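Local coordinates for aggregative adherence fimbrial subunit AggA (Escherichia coli O104:H4 str. C227-11, PDB 4PH8), which serves as the major subunit of aggregative adherence fimbriae type I, a beta-sandwich subunit whose fold is completed by donor-strand complementation and which probably binds host fibronectin, at residues L78-A86 with T93-L101; V65-Y76 with Q119-I129. One frame throughout, in Å; residues are numbered along the deposited sequence.

Contact 1. Residues L78-A86 with T93-L101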
ATOM      1  N   LEU A  78      -0.870   6.758  -9.318  1.00 21.92           N
ATOM      2  CA  LEU A  78      -0.475   5.442  -9.805  1.00 21.41           C
ATOM      3  C   LEU A  78      -1.518   4.400  -9.432  1.00 18.58           C
ATOM      4  O   LEU A  78      -2.018   4.365  -8.301  1.00 21.19           O
ATOM      5  CB  LEU A  78       0.899   5.064  -9.239  1.00 20.39           C
ATOM      6  CG  LEU A  78       2.030   6.068  -9.510  1.00 20.22           C
ATOM      7  CD1 LEU A  78       3.290   5.700  -8.755  1.00 23.09           C
ATOM      8  CD2 LEU A  78       2.325   6.143 -11.001  1.00 23.84           C
ATOM      9  N   ASN A  79      -1.858   3.565 -10.401  1.00 19.19           N
ATOM     10  CA  ASN A  79      -2.826   2.501 -10.178  1.00 18.09           C
ATOM     11  C   ASN A  79      -2.102   1.230  -9.734  1.00 16.52           C
ATOM     12  O   ASN A  79      -1.208   0.747 -10.438  1.00 18.00           O
ATOM     13  CB  ASN A  79      -3.608   2.228 -11.448  1.00 23.63           C
ATOM     14  CG  ASN A  79      -4.850   1.392 -11.201  1.00 27.84           C
ATOM     15  OD1 ASN A  79      -5.496   1.485 -10.149  1.00 34.46           O
ATOM     16  ND2 ASN A  79      -5.206   0.590 -12.178  1.00 36.05           N
ATOM     17  N   PRO A  80      -2.472   0.693  -8.560  1.00 14.11           N
ATOM     18  CA  PRO A  80      -1.767  -0.493  -8.081  1.00 13.55           C
ATOM     19  C   PRO A  80      -2.097  -1.789  -8.813  1.00 11.47           C
ATOM     20  O   PRO A  80      -3.200  -1.969  -9.345  1.00 13.73           O
ATOM     21  CB  PRO A  80      -2.194  -0.625  -6.613  1.00 13.70           C
ATOM     22  CG  PRO A  80      -3.333   0.294  -6.427  1.00 17.29           C
ATOM     23  CD  PRO A  80      -3.408   1.246  -7.570  1.00 16.46           C
ATOM     24  N   SER A  81      -1.120  -2.688  -8.781  1.00 10.25           N
ATOM     25  CA  SER A  81      -1.305  -4.104  -9.036  1.00 11.03           C
ATOM     26  C   SER A  81      -1.208  -4.841  -7.718  1.00 11.04           C
ATOM     27  O   SER A  81      -0.440  -4.449  -6.841  1.00 14.51           O
ATOM     28  CB  SER A  81      -0.227  -4.592  -9.988  1.00 11.85           C
ATOM     29  OG  SER A  81      -0.387  -3.928 -11.220  1.00 12.85           O
ATOM     30  N   ILE A  82      -1.982  -5.905  -7.593  1.00  9.83           N
ATOM     31  CA  ILE A  82      -2.138  -6.621  -6.339  1.00  9.92           C
ATOM     32  C   ILE A  82      -1.991  -8.116  -6.562  1.00  9.96           C
ATOM     33  O   ILE A  82      -2.160  -8.629  -7.686  1.00  9.68           O
ATOM     34  CB  ILE A  82      -3.478  -6.271  -5.653  1.00 10.64           C
ATOM     35  CG1 ILE A  82      -4.684  -6.796  -6.448  1.00 10.40           C
ATOM     36  CG2 ILE A  82      -3.547  -4.771  -5.421  1.00 11.33           C
ATOM     37  CD1 ILE A  82      -6.030  -6.494  -5.792  1.00 10.69           C
ATOM     38  N   ASP A  83      -1.654  -8.827  -5.491  1.00 10.08           N
ATOM     39  CA  ASP A  83      -1.490 -10.273  -5.611  1.00 10.77           C
ATOM     40  C   ASP A  83      -2.819 -10.975  -5.948  1.00 11.24           C
ATOM     41  O   ASP A  83      -3.917 -10.415  -5.822  1.00 11.50           O
ATOM     42  CB  ASP A  83      -0.794 -10.867  -4.377  1.00 11.30           C
ATOM     43  CG  ASP A  83      -1.671 -10.929  -3.140  1.00 11.00           C
ATOM     44  OD1 ASP A  83      -2.689 -11.644  -3.185  1.00 12.34           O
ATOM     45  OD2 ASP A  83      -1.310 -10.325  -2.091  1.00 12.63           O
ATOM     46  N   GLY A  84      -2.704 -12.211  -6.396  1.00 12.96           N
ATOM     47  CA  GLY A  84      -3.852 -12.934  -6.879  1.00 13.79           C
ATOM     48  C   GLY A  84      -4.920 -13.243  -5.861  1.00 13.27           C
ATOM     49  O   GLY A  84      -6.053 -13.581  -6.246  1.00 16.16           O
ATOM     50  N   GLY A  85      -4.581 -13.154  -4.575  1.00 12.58           N
ATOM     51  CA  GLY A  85      -5.553 -13.405  -3.523  1.00 14.43           C
ATOM     52  C   GLY A  85      -6.246 -12.182  -2.956  1.00 14.43           C
ATOM     53  O   GLY A  85      -7.102 -12.299  -2.086  1.00 16.80           O
ATOM     54  N   ALA A  86      -5.857 -11.012  -3.437  1.00 13.25           N
ATOM     55  CA  ALA A  86      -6.394  -9.736  -2.953  1.00 12.66           C
ATOM     56  C   ALA A  86      -7.500  -9.280  -3.890  1.00 11.42           C
ATOM     57  O   ALA A  86      -7.721  -9.876  -4.944  1.00 13.65           O
ATOM     58  CB  ALA A  86      -5.287  -8.696  -2.901  1.00 13.10           C
ATOM     59  N   THR A  93     -13.924  -0.424  -9.142  1.00 30.92           N
ATOM     60  CA  THR A  93     -14.294   0.974  -9.344  1.00 34.05           C
ATOM     61  C   THR A  93     -13.467   1.883  -8.432  1.00 29.47           C
ATOM     62  O   THR A  93     -13.321   3.069  -8.709  1.00 38.43           O
ATOM     63  CB  THR A  93     -15.805   1.208  -9.135  1.00 36.77           C
ATOM     64  OG1 THR A  93     -16.194   0.747  -7.838  1.00 39.85           O
ATOM     65  CG2 THR A  93     -16.607   0.458 -10.181  1.00 33.43           C
ATOM     66  N   ASP A  94     -12.909   1.310  -7.362  1.00 24.86           N
ATOM     67  CA  ASP A  94     -11.986   2.013  -6.471  1.00 26.50           C
ATOM     68  C   ASP A  94     -10.691   1.202  -6.314  1.00 25.54           C
ATOM     69  O   ASP A  94     -10.708  -0.026  -6.434  1.00 29.53           O
ATOM     70  CB  ASP A  94     -12.629   2.219  -5.108  1.00 27.81           C
ATOM     71  CG  ASP A  94     -11.895   3.240  -4.282  1.00 30.91           C
ATOM     72  OD1 ASP A  94     -12.068   4.458  -4.565  1.00 34.64           O
ATOM     73  OD2 ASP A  94     -11.143   2.823  -3.375  1.00 27.58           O
ATOM     74  N   ALA A  95      -9.580   1.886  -6.046  1.00 20.01           N
ATOM     75  CA  ALA A  95      -8.271   1.217  -5.959  1.00 18.55           C
ATOM     76  C   ALA A  95      -7.903   0.760  -4.547  1.00 18.46           C
ATOM     77  O   ALA A  95      -6.849   0.161  -4.365  1.00 15.22           O
ATOM     78  CB  ALA A  95      -7.172   2.107  -6.512  1.00 20.75           C
ATOM     79  N   LYS A  96      -8.740   1.034  -3.550  1.00 18.17           N
ATOM     80  CA  LYS A  96      -8.481   0.511  -2.204  1.00 17.58           C
ATOM     81  C   LYS A  96      -8.448  -1.021  -2.264  1.00 14.73           C
ATOM     82  O   LYS A  96      -9.247  -1.644  -2.950  1.00 15.47           O
ATOM     83  CB  LYS A  96      -9.518   1.020  -1.207  1.00 19.15           C
ATOM     84  CG  LYS A  96      -9.379   0.475   0.199  1.00 19.39           C
ATOM     85  CD  LYS A  96     -10.325   1.174   1.165  1.00 22.10           C
ATOM     86  CE  LYS A  96      -9.846   2.560   1.531  1.00 22.56           C
ATOM     87  NZ  LYS A  96     -10.883   3.267   2.338  1.00 27.93           N
ATOM     88  N   ILE A  97      -7.487  -1.618  -1.567  1.00 13.82           N
ATOM     89  CA  ILE A  97      -7.239  -3.051  -1.661  1.00 12.58           C
ATOM     90  C   ILE A  97      -7.520  -3.723  -0.338  1.00 12.70           C
ATOM     91  O   ILE A  97      -7.156  -3.184   0.698  1.00 14.32           O
ATOM     92  CB  ILE A  97      -5.749  -3.285  -1.974  1.00 11.93           C
ATOM     93  CG1 ILE A  97      -5.333  -2.454  -3.193  1.00 12.82           C
ATOM     94  CG2 ILE A  97      -5.460  -4.771  -2.151  1.00 11.08           C
ATOM     95  CD1 ILE A  97      -3.849  -2.120  -3.206  1.00 13.60           C
ATOM     96  N   TYR A  98      -8.120  -4.909  -0.374  1.00 11.94           N
ATOM     97  CA  TYR A  98      -8.240  -5.722   0.819  1.00 13.88           C
ATOM     98  C   TYR A  98      -7.890  -7.157   0.520  1.00 12.47           C
ATOM     99  O   TYR A  98      -7.839  -7.587  -0.641  1.00 13.89           O
ATOM    100  CB  TYR A  98      -9.662  -5.649   1.402  1.00 16.12           C
ATOM    101  CG  TYR A  98     -10.727  -6.171   0.475  1.00 17.25           C
ATOM    102  CD1 TYR A  98     -11.330  -5.332  -0.452  1.00 17.05           C
ATOM    103  CD2 TYR A  98     -11.126  -7.499   0.518  1.00 18.97           C
ATOM    104  CE1 TYR A  98     -12.297  -5.802  -1.319  1.00 19.80           C
ATOM    105  CE2 TYR A  98     -12.085  -7.984  -0.355  1.00 20.75           C
ATOM    106  CZ  TYR A  98     -12.671  -7.130  -1.259  1.00 22.36           C
ATOM    107  OH  TYR A  98     -13.632  -7.612  -2.120  1.00 31.33           O
ATOM    108  N   LYS A  99      -7.647  -7.898   1.586  1.00 11.10           N
ATOM    109  CA  LYS A  99      -7.413  -9.331   1.486  1.00 12.40           C
ATOM    110  C   LYS A  99      -7.724 -10.005   2.797  1.00 13.04           C
ATOM    111  O   LYS A  99      -7.216  -9.588   3.826  1.00 13.36           O
ATOM    112  CB  LYS A  99      -5.976  -9.602   1.119  1.00 11.52           C
ATOM    113  CG  LYS A  99      -5.662 -11.074   0.900  1.00 13.75           C
ATOM    114  CD  LYS A  99      -4.238 -11.222   0.364  1.00 12.08           C
ATOM    115  CE  LYS A  99      -3.855 -12.672   0.127  1.00 11.87           C
ATOM    116  NZ  LYS A  99      -2.548 -12.810  -0.573  1.00 12.13           N
ATOM    117  N   LYS A 100      -8.546 -11.051   2.740  1.00 15.10           N
ATOM    118  CA  LYS A 100      -8.778 -11.918   3.875  1.00 17.03           C
ATOM    119  C   LYS A 100      -7.601 -12.891   3.929  1.00 16.23           C
ATOM    120  O   LYS A 100      -7.429 -13.729   3.052  1.00 17.76           O
ATOM    121  CB  LYS A 100     -10.128 -12.644   3.716  1.00 21.21           C
ATOM    122  CG  LYS A 100     -10.341 -13.857   4.607  1.00 28.54           C
ATOM    123  CD  LYS A 100     -10.380 -13.506   6.084  1.00 35.86           C
ATOM    124  CE  LYS A 100     -11.326 -14.433   6.840  1.00 42.23           C
ATOM    125  NZ  LYS A 100     -12.700 -13.875   6.959  1.00 48.97           N
ATOM    126  N   LEU A 101      -6.781 -12.754   4.955  1.00 13.61           N
ATOM    127  CA  LEU A 101      -5.590 -13.579   5.094  1.00 13.28           C
ATOM    128  C   LEU A 101      -5.949 -14.975   5.586  1.00 15.91           C
ATOM    129  O   LEU A 101      -6.970 -15.163   6.248  1.00 18.65           O
ATOM    130  CB  LEU A 101      -4.622 -12.912   6.063  1.00 12.98           C
ATOM    131  CG  LEU A 101      -4.142 -11.515   5.640  1.00 12.69           C
ATOM    132  CD1 LEU A 101      -3.188 -10.993   6.703  1.00 15.03           C
ATOM    133  CD2 LEU A 101      -3.470 -11.531   4.270  1.00 13.81           C
TER

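Contact 2. Residues V65-Y76 with Q119-I129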
ATOM      1  N   VAL A  65      -0.051   8.084  -4.720  1.00 22.38           N
ATOM      2  CA  VAL A  65       0.460   9.357  -5.260  1.00 23.84           C
ATOM      3  C   VAL A  65       1.940   9.550  -4.927  1.00 24.63           C
ATOM      4  O   VAL A  65       2.320   9.646  -3.768  1.00 24.45           O
ATOM      5  CB  VAL A  65      -0.356  10.558  -4.743  1.00 27.56           C
ATOM      6  CG1 VAL A  65       0.146  11.863  -5.353  1.00 31.17           C
ATOM      7  CG2 VAL A  65      -1.834  10.354  -5.040  1.00 28.17           C
ATOM      8  N   LEU A  66       2.765   9.600  -5.965  1.00 26.30           N
ATOM      9  CA  LEU A  66       4.167   9.949  -5.809  1.00 25.34           C
ATOM     10  C   LEU A  66       4.273  11.466  -5.973  1.00 29.40           C
ATOM     11  O   LEU A  66       4.094  11.991  -7.077  1.00 33.14           O
ATOM     12  CB  LEU A  66       5.019   9.217  -6.843  1.00 19.86           C
ATOM     13  CG  LEU A  66       6.541   9.303  -6.657  1.00 27.61           C
ATOM     14  CD1 LEU A  66       7.023   8.614  -5.386  1.00 28.95           C
ATOM     15  CD2 LEU A  66       7.254   8.703  -7.854  1.00 30.88           C
ATOM     16  N   GLN A  67       4.582  12.145  -4.867  1.00 29.29           N
ATOM     17  CA  GLN A  67       4.373  13.596  -4.719  1.00 31.31           C
ATOM     18  C   GLN A  67       5.693  14.344  -4.520  1.00 35.80           C
ATOM     19  O   GLN A  67       6.470  14.014  -3.621  1.00 33.73           O
ATOM     20  CB  GLN A  67       3.454  13.835  -3.508  1.00 34.29           C
ATOM     21  CG  GLN A  67       3.257  15.286  -3.095  1.00 36.78           C
ATOM     22  CD  GLN A  67       2.369  16.042  -4.060  1.00 38.33           C
ATOM     23  OE1 GLN A  67       1.187  15.725  -4.199  1.00 38.56           O
ATOM     24  NE2 GLN A  67       2.930  17.042  -4.739  1.00 39.82           N
ATOM     25  N   HIS A  68       5.935  15.367  -5.347  1.00 35.48           N
ATOM     26  CA  HIS A  68       7.152  16.172  -5.242  1.00 32.65           C
ATOM     27  C   HIS A  68       7.092  16.991  -3.961  1.00 35.44           C
ATOM     28  O   HIS A  68       6.040  17.520  -3.606  1.00 39.96           O
ATOM     29  CB  HIS A  68       7.325  17.080  -6.467  1.00 31.16           C
ATOM     30  CG  HIS A  68       8.727  17.586  -6.652  1.00 33.61           C
ATOM     31  ND1 HIS A  68       9.180  18.749  -6.069  1.00 34.22           N
ATOM     32  CD2 HIS A  68       9.774  17.090  -7.356  1.00 32.01           C
ATOM     33  CE1 HIS A  68      10.447  18.941  -6.390  1.00 34.05           C
ATOM     34  NE2 HIS A  68      10.831  17.952  -7.176  1.00 36.15           N
ATOM     35  N   ALA A  69       8.217  17.068  -3.255  1.00 35.00           N
ATOM     36  CA  ALA A  69       8.260  17.708  -1.935  1.00 36.18           C
ATOM     37  C   ALA A  69       8.010  19.223  -2.014  1.00 38.73           C
ATOM     38  O   ALA A  69       7.334  19.802  -1.164  1.00 45.67           O
ATOM     39  CB  ALA A  69       9.603  17.432  -1.267  1.00 39.00           C
ATOM     40  N   LYS A  70       8.563  19.845  -3.047  1.00 35.08           N
ATOM     41  CA  LYS A  70       8.509  21.306  -3.215  1.00 34.18           C
ATOM     42  C   LYS A  70       7.306  21.842  -4.020  1.00 43.42           C
ATOM     43  O   LYS A  70       6.780  22.907  -3.693  1.00 48.07           O
ATOM     44  CB  LYS A  70       9.833  21.779  -3.826  1.00 39.72           C
ATOM     45  CG  LYS A  70      11.022  21.621  -2.876  1.00 38.05           C
ATOM     46  CD  LYS A  70      12.365  21.662  -3.601  1.00 38.68           C
ATOM     47  CE  LYS A  70      13.402  22.531  -2.881  1.00 41.41           C
ATOM     48  NZ  LYS A  70      13.970  21.927  -1.635  1.00 41.13           N
ATOM     49  N   VAL A  71       6.847  21.117  -5.041  1.00 46.17           N
ATOM     50  CA  VAL A  71       5.862  21.674  -5.987  1.00 38.84           C
ATOM     51  C   VAL A  71       4.548  20.864  -6.017  1.00 41.91           C
ATOM     52  O   VAL A  71       4.476  19.764  -6.576  1.00 44.55           O
ATOM     53  CB  VAL A  71       6.490  21.880  -7.388  1.00 42.71           C
ATOM     54  CG1 VAL A  71       7.925  22.378  -7.267  1.00 44.12           C
ATOM     55  CG2 VAL A  71       6.495  20.614  -8.194  1.00 45.24           C
ATOM     56  N   ALA A  72       3.509  21.430  -5.398  1.00 37.96           N
ATOM     57  CA  ALA A  72       2.261  20.711  -5.113  1.00 40.14           C
ATOM     58  C   ALA A  72       1.668  19.989  -6.332  1.00 44.30           C
ATOM     59  O   ALA A  72       1.215  18.833  -6.232  1.00 52.00           O
ATOM     60  CB  ALA A  72       1.235  21.667  -4.517  1.00 40.40           C
ATOM     61  N   LYS A  73       1.699  20.667  -7.475  1.00 43.59           N
ATOM     62  CA  LYS A  73       1.099  20.160  -8.709  1.00 41.23           C
ATOM     63  C   LYS A  73       1.898  19.032  -9.368  1.00 42.59           C
ATOM     64  O   LYS A  73       1.363  18.314 -10.212  1.00 49.09           O
ATOM     65  CB  LYS A  73       0.894  21.312  -9.711  1.00 41.89           C
ATOM     66  N   GLN A  74       3.166  18.871  -8.991  1.00 39.68           N
ATOM     67  CA  GLN A  74       4.007  17.821  -9.563  1.00 33.80           C
ATOM     68  C   GLN A  74       3.821  16.511  -8.796  1.00 35.47           C
ATOM     69  O   GLN A  74       4.297  16.359  -7.665  1.00 31.98           O
ATOM     70  CB  GLN A  74       5.473  18.229  -9.519  1.00 36.96           C
ATOM     71  CG  GLN A  74       6.483  17.193  -9.976  1.00 37.03           C
ATOM     72  CD  GLN A  74       6.203  16.659 -11.360  1.00 33.92           C
ATOM     73  OE1 GLN A  74       5.984  17.425 -12.296  1.00 43.09           O
ATOM     74  NE2 GLN A  74       6.218  15.331 -11.499  1.00 31.16           N
ATOM     75  N   LYS A  75       3.149  15.562  -9.430  1.00 32.16           N
ATOM     76  CA  LYS A  75       2.822  14.308  -8.775  1.00 28.87           C
ATOM     77  C   LYS A  75       2.404  13.293  -9.809  1.00 32.15           C
ATOM     78  O   LYS A  75       1.996  13.660 -10.903  1.00 38.89           O
ATOM     79  CB  LYS A  75       1.698  14.521  -7.758  1.00 31.99           C
ATOM     80  CG  LYS A  75       0.423  15.128  -8.336  1.00 32.89           C
ATOM     81  CD  LYS A  75      -0.715  15.126  -7.326  1.00 35.65           C
ATOM     82  CE  LYS A  75      -0.933  16.487  -6.683  1.00 38.07           C
ATOM     83  NZ  LYS A  75      -2.210  16.500  -5.906  1.00 37.86           N
ATOM     84  N   TYR A  76       2.501  12.010  -9.469  1.00 33.72           N
ATOM     85  CA  TYR A  76       1.953  10.981 -10.342  1.00 30.40           C
ATOM     86  C   TYR A  76       1.026  10.099  -9.557  1.00 28.30           C
ATOM     87  O   TYR A  76       1.377   9.617  -8.485  1.00 29.56           O
ATOM     88  CB  TYR A  76       3.044  10.193 -11.062  1.00 30.25           C
ATOM     89  CG  TYR A  76       3.678  11.008 -12.173  1.00 33.93           C
ATOM     90  CD1 TYR A  76       2.897  11.555 -13.207  1.00 38.91           C
ATOM     91  CD2 TYR A  76       5.045  11.256 -12.183  1.00 33.93           C
ATOM     92  CE1 TYR A  76       3.471  12.326 -14.210  1.00 37.09           C
ATOM     93  CE2 TYR A  76       5.622  12.018 -13.179  1.00 36.91           C
ATOM     94  CZ  TYR A  76       4.837  12.549 -14.192  1.00 39.42           C
ATOM     95  OH  TYR A  76       5.435  13.305 -15.188  1.00 56.06           O
ATOM     96  N   GLN A 119       5.957   9.121 -18.282  1.00 50.27           N
ATOM     97  CA  GLN A 119       5.763   9.988 -17.121  1.00 44.87           C
ATOM     98  C   GLN A 119       7.089  10.659 -16.815  1.00 43.63           C
ATOM     99  O   GLN A 119       7.983  10.033 -16.259  1.00 45.56           O
ATOM    100  CB  GLN A 119       5.294   9.162 -15.914  1.00 46.98           C
ATOM    101  CG  GLN A 119       3.915   8.524 -16.096  1.00 45.61           C
ATOM    102  CD  GLN A 119       3.701   7.286 -15.236  1.00 45.89           C
ATOM    103  OE1 GLN A 119       4.548   6.387 -15.191  1.00 39.88           O
ATOM    104  NE2 GLN A 119       2.555   7.225 -14.559  1.00 46.93           N
ATOM    105  N   VAL A 120       7.214  11.929 -17.195  1.00 43.41           N
ATOM    106  CA  VAL A 120       8.504  12.627 -17.135  1.00 44.82           C
ATOM    107  C   VAL A 120       9.075  12.768 -15.718  1.00 39.80           C
ATOM    108  O   VAL A 120       8.371  13.104 -14.760  1.00 42.81           O
ATOM    109  CB  VAL A 120       8.447  14.011 -17.830  1.00 42.96           C
ATOM    110  CG1 VAL A 120       7.568  14.992 -17.059  1.00 45.78           C
ATOM    111  CG2 VAL A 120       9.849  14.579 -18.013  1.00 45.98           C
ATOM    112  N   LEU A 121      10.383  12.537 -15.635  1.00 48.32           N
ATOM    113  CA  LEU A 121      11.129  12.501 -14.385  1.00 50.50           C
ATOM    114  C   LEU A 121      11.743  13.883 -14.103  1.00 49.06           C
ATOM    115  O   LEU A 121      12.555  14.374 -14.884  1.00 56.57           O
ATOM    116  CB  LEU A 121      12.234  11.447 -14.512  1.00 55.02           C
ATOM    117  CG  LEU A 121      12.435  10.418 -13.401  1.00 58.88           C
ATOM    118  CD1 LEU A 121      11.134   9.713 -13.023  1.00 56.17           C
ATOM    119  CD2 LEU A 121      13.480   9.409 -13.862  1.00 61.19           C
ATOM    120  N   ILE A 122      11.333  14.498 -12.995  1.00 49.64           N
ATOM    121  CA  ILE A 122      11.847  15.794 -12.553  1.00 50.21           C
ATOM    122  C   ILE A 122      12.772  15.598 -11.351  1.00 51.46           C
ATOM    123  O   ILE A 122      12.416  14.871 -10.419  1.00 55.51           O
ATOM    124  CB  ILE A 122      10.688  16.718 -12.121  1.00 58.29           C
ATOM    125  CG1 ILE A 122       9.546  16.690 -13.154  1.00 59.25           C
ATOM    126  CG2 ILE A 122      11.185  18.137 -11.875  1.00 57.81           C
ATOM    127  CD1 ILE A 122       9.973  16.957 -14.585  1.00 58.80           C
ATOM    128  N   PRO A 123      13.955  16.248 -11.351  1.00 51.70           N
ATOM    129  CA  PRO A 123      14.845  16.091 -10.193  1.00 47.00           C
ATOM    130  C   PRO A 123      14.217  16.570  -8.878  1.00 51.27           C
ATOM    131  O   PRO A 123      13.335  17.434  -8.891  1.00 56.80           O
ATOM    132  CB  PRO A 123      16.072  16.944 -10.562  1.00 46.88           C
ATOM    133  CG  PRO A 123      16.013  17.091 -12.049  1.00 48.22           C
ATOM    134  CD  PRO A 123      14.549  17.135 -12.372  1.00 47.36           C
ATOM    135  N   GLY A 124      14.665  15.988  -7.766  1.00 49.76           N
ATOM    136  CA  GLY A 124      14.198  16.362  -6.426  1.00 40.69           C
ATOM    137  C   GLY A 124      13.784  15.167  -5.576  1.00 42.46           C
ATOM    138  O   GLY A 124      14.088  14.023  -5.908  1.00 42.15           O
ATOM    139  N   GLU A 125      13.097  15.448  -4.469  1.00 33.18           N
ATOM    140  CA  GLU A 125      12.598  14.398  -3.561  1.00 34.11           C
ATOM    141  C   GLU A 125      11.114  14.129  -3.800  1.00 37.99           C
ATOM    142  O   GLU A 125      10.315  15.058  -3.937  1.00 37.01           O
ATOM    143  CB  GLU A 125      12.794  14.811  -2.098  1.00 37.77           C
ATOM    144  CG  GLU A 125      14.223  15.152  -1.700  1.00 36.45           C
ATOM    145  CD  GLU A 125      15.182  13.983  -1.798  1.00 37.86           C
ATOM    146  OE1 GLU A 125      14.741  12.814  -1.850  1.00 36.54           O
ATOM    147  OE2 GLU A 125      16.399  14.240  -1.807  1.00 40.26           O
ATOM    148  N   TYR A 126      10.753  12.848  -3.850  1.00 32.52           N
ATOM    149  CA  TYR A 126       9.360  12.443  -3.957  1.00 30.00           C
ATOM    150  C   TYR A 126       9.037  11.577  -2.770  1.00 30.12           C
ATOM    151  O   TYR A 126       9.895  10.796  -2.331  1.00 30.17           O
ATOM    152  CB  TYR A 126       9.119  11.658  -5.243  1.00 30.14           C
ATOM    153  CG  TYR A 126       9.128  12.496  -6.501  1.00 32.83           C
ATOM    154  CD1 TYR A 126      10.324  12.794  -7.146  1.00 35.45           C
ATOM    155  CD2 TYR A 126       7.936  12.966  -7.061  1.00 32.97           C
ATOM    156  CE1 TYR A 126      10.341  13.550  -8.305  1.00 33.62           C
ATOM    157  CE2 TYR A 126       7.939  13.729  -8.219  1.00 37.47           C
ATOM    158  CZ  TYR A 126       9.143  14.014  -8.839  1.00 35.58           C
ATOM    159  OH  TYR A 126       9.162  14.768  -9.990  1.00 37.61           O
ATOM    160  N   THR A 127       7.821  11.728  -2.240  1.00 29.85           N
ATOM    161  CA  THR A 127       7.289  10.809  -1.227  1.00 29.21           C
ATOM    162  C   THR A 127       5.962  10.223  -1.691  1.00 27.72           C
ATOM    163  O   THR A 127       5.239  10.836  -2.477  1.00 27.58           O
ATOM    164  CB  THR A 127       7.067  11.481   0.141  1.00 29.94           C
ATOM    165  OG1 THR A 127       6.155  12.584   0.005  1.00 31.71           O
ATOM    166  CG2 THR A 127       8.391  11.959   0.728  1.00 30.42           C
ATOM    167  N   MET A 128       5.650   9.024  -1.209  1.00 23.70           N
ATOM    168  CA  MET A 128       4.373   8.400  -1.513  1.00 19.75           C
ATOM    169  C   MET A 128       3.831   7.785  -0.240  1.00 18.19           C
ATOM    170  O   MET A 128       4.447   6.896   0.323  1.00 22.03           O
ATOM    171  CB  MET A 128       4.566   7.335  -2.584  1.00 19.31           C
ATOM    172  CG  MET A 128       3.314   6.569  -2.963  1.00 21.07           C
ATOM    173  SD  MET A 128       3.466   5.817  -4.601  1.00 24.76           S
ATOM    174  CE  MET A 128       4.865   4.759  -4.317  1.00 22.52           C
ATOM    175  N   ILE A 129       2.699   8.303   0.221  1.00 17.99           N
ATOM    176  CA  ILE A 129       2.118   7.877   1.481  1.00 21.15           C
ATOM    177  C   ILE A 129       1.224   6.694   1.223  1.00 19.81           C
ATOM    178  O   ILE A 129       0.342   6.753   0.369  1.00 20.79           O
ATOM    179  CB  ILE A 129       1.250   8.984   2.098  1.00 22.94           C
ATOM    180  CG1 ILE A 129       2.087  10.231   2.358  1.00 28.29           C
ATOM    181  CG2 ILE A 129       0.611   8.512   3.389  1.00 24.01           C
ATOM    182  CD1 ILE A 129       1.233  11.469   2.527  1.00 31.21           C
TER
HETATM  183  O   HOH W   1      -0.571   7.910  -1.830  1.00 20.10           O
HETATM  184  O   HOH W   2       1.516  10.470  -1.311  1.00 23.51           O

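Contact 1. Residues L78-A86 with T93-L101
The Asp83 carboxylate receives Lys99 from above its plane and a backbone amide end-on. Lys99 NZ stands 2.9 Å from Asp83 OD1 and 37° out of the plane, forming a salt bridge. Gly85 N lies 2.8 Å from Asp83 OD1, nearly along the C-O axis. At the other oxygen, OD2 accepts from Asn109 N of strand 108-114. The bond from Gly85 makes an Asx turn within the type I turn Asp83-Ala86; having no side chain, Gly85 does not crowd Lys99 CE. Extended throughout, with CG anti to the backbone N (chi1 -176°), Lys99 crosses Asp83 at about a right angle and also gives NZ to Phe107 O and Asn105 OD1.

The puckered Pro80 ring sets CD 4.0 Å from Ala95 CB and its CG near Ile97 CD1. Ile97 is the main apolar residue here: its CD1 presses on Ile82 CG2 at a tight 3.5 Å, and its CG2 meets Ala86 CB at 4.0 Å. Branched and compact residues suit this seam, which packs the end of strand 75-82 and the turn after it against strand 97-100. Leu108 of strand 108-114 covers Ala86 and Ile97, and Phe88 adds further cover.

No backbone hydrogen bond joins the two segments, so side chains carry most of the contact. Chemically, the buried ammonium is ringed by oxygens from three residues, which would probably stabilise its charge and offset the cost of burial.

Contact 2. Residues V65-Y76 with Q119-I129
Tyr126, Tyr76 and His68 bury the most surface here, where the 52-68/75-82 hairpin pairs antiparallel, through its first strand, with strand 124-138. His68 and Tyr126 form a non-hydrogen-bonded pair, and their rings make a T-shaped stack: the imidazole edge, led by His68 CD2 at 3.5 Å from Tyr126 CZ, points at the phenol face, with planes at 89°. Leu66 CD1 packs 3.7 Å from Tyr126 CB and also meets Met128 CB. Beside this pair, Gln67 and Thr127 exchange two backbone hydrogen bonds, and beyond it Ala69 N bonds to Glu125 O. Further along, two waters bridge Val65 and Ile129.

Tyr76 reaches the incoming loop instead. Gln119 CB sits over one face, a CH-pi contact 3.9 Å from the ring centroid, while Tyr76 OH donates to Val120 O at 3.0 Å, in the carbonyl plane and on a lone pair.

A chi1 of -161° swings the imidazole away from its own backbone N, and His68 NE2 meets Pro123 O at 3.1 Å in the ring plane. Gly124, at a positive phi of 131°, puts CA against NE2, leaving no space for a side chain. NE2 donating while ND1 accepts from Lys70 N is consistent with a neutral imidazole carrying its proton on NE2, joining the end of strand 65-68 to the residue just before strand 124-138.

Overall arrangement
From the N terminus, strand 52-68 enters contact 2 first, turns through the loop at 69-74 and returns as strand 75-82, which runs on into contact 1. There, 78-86 meets 93-101, closing a short loop of six residues. The chain then passes through strand 108-114 before 119-129 comes back to 65-76, closing a loop of 42 residues, so contact 1 is nested inside contact 2. Their centres are about 23 Å apart, yet they touch through Leu78, whose CD2 packs 3.7 Å from Gln119 NE2. Strand 52-68 pairs with 75-82, 97-100 and 124-138, so both contacts reach the same sheet.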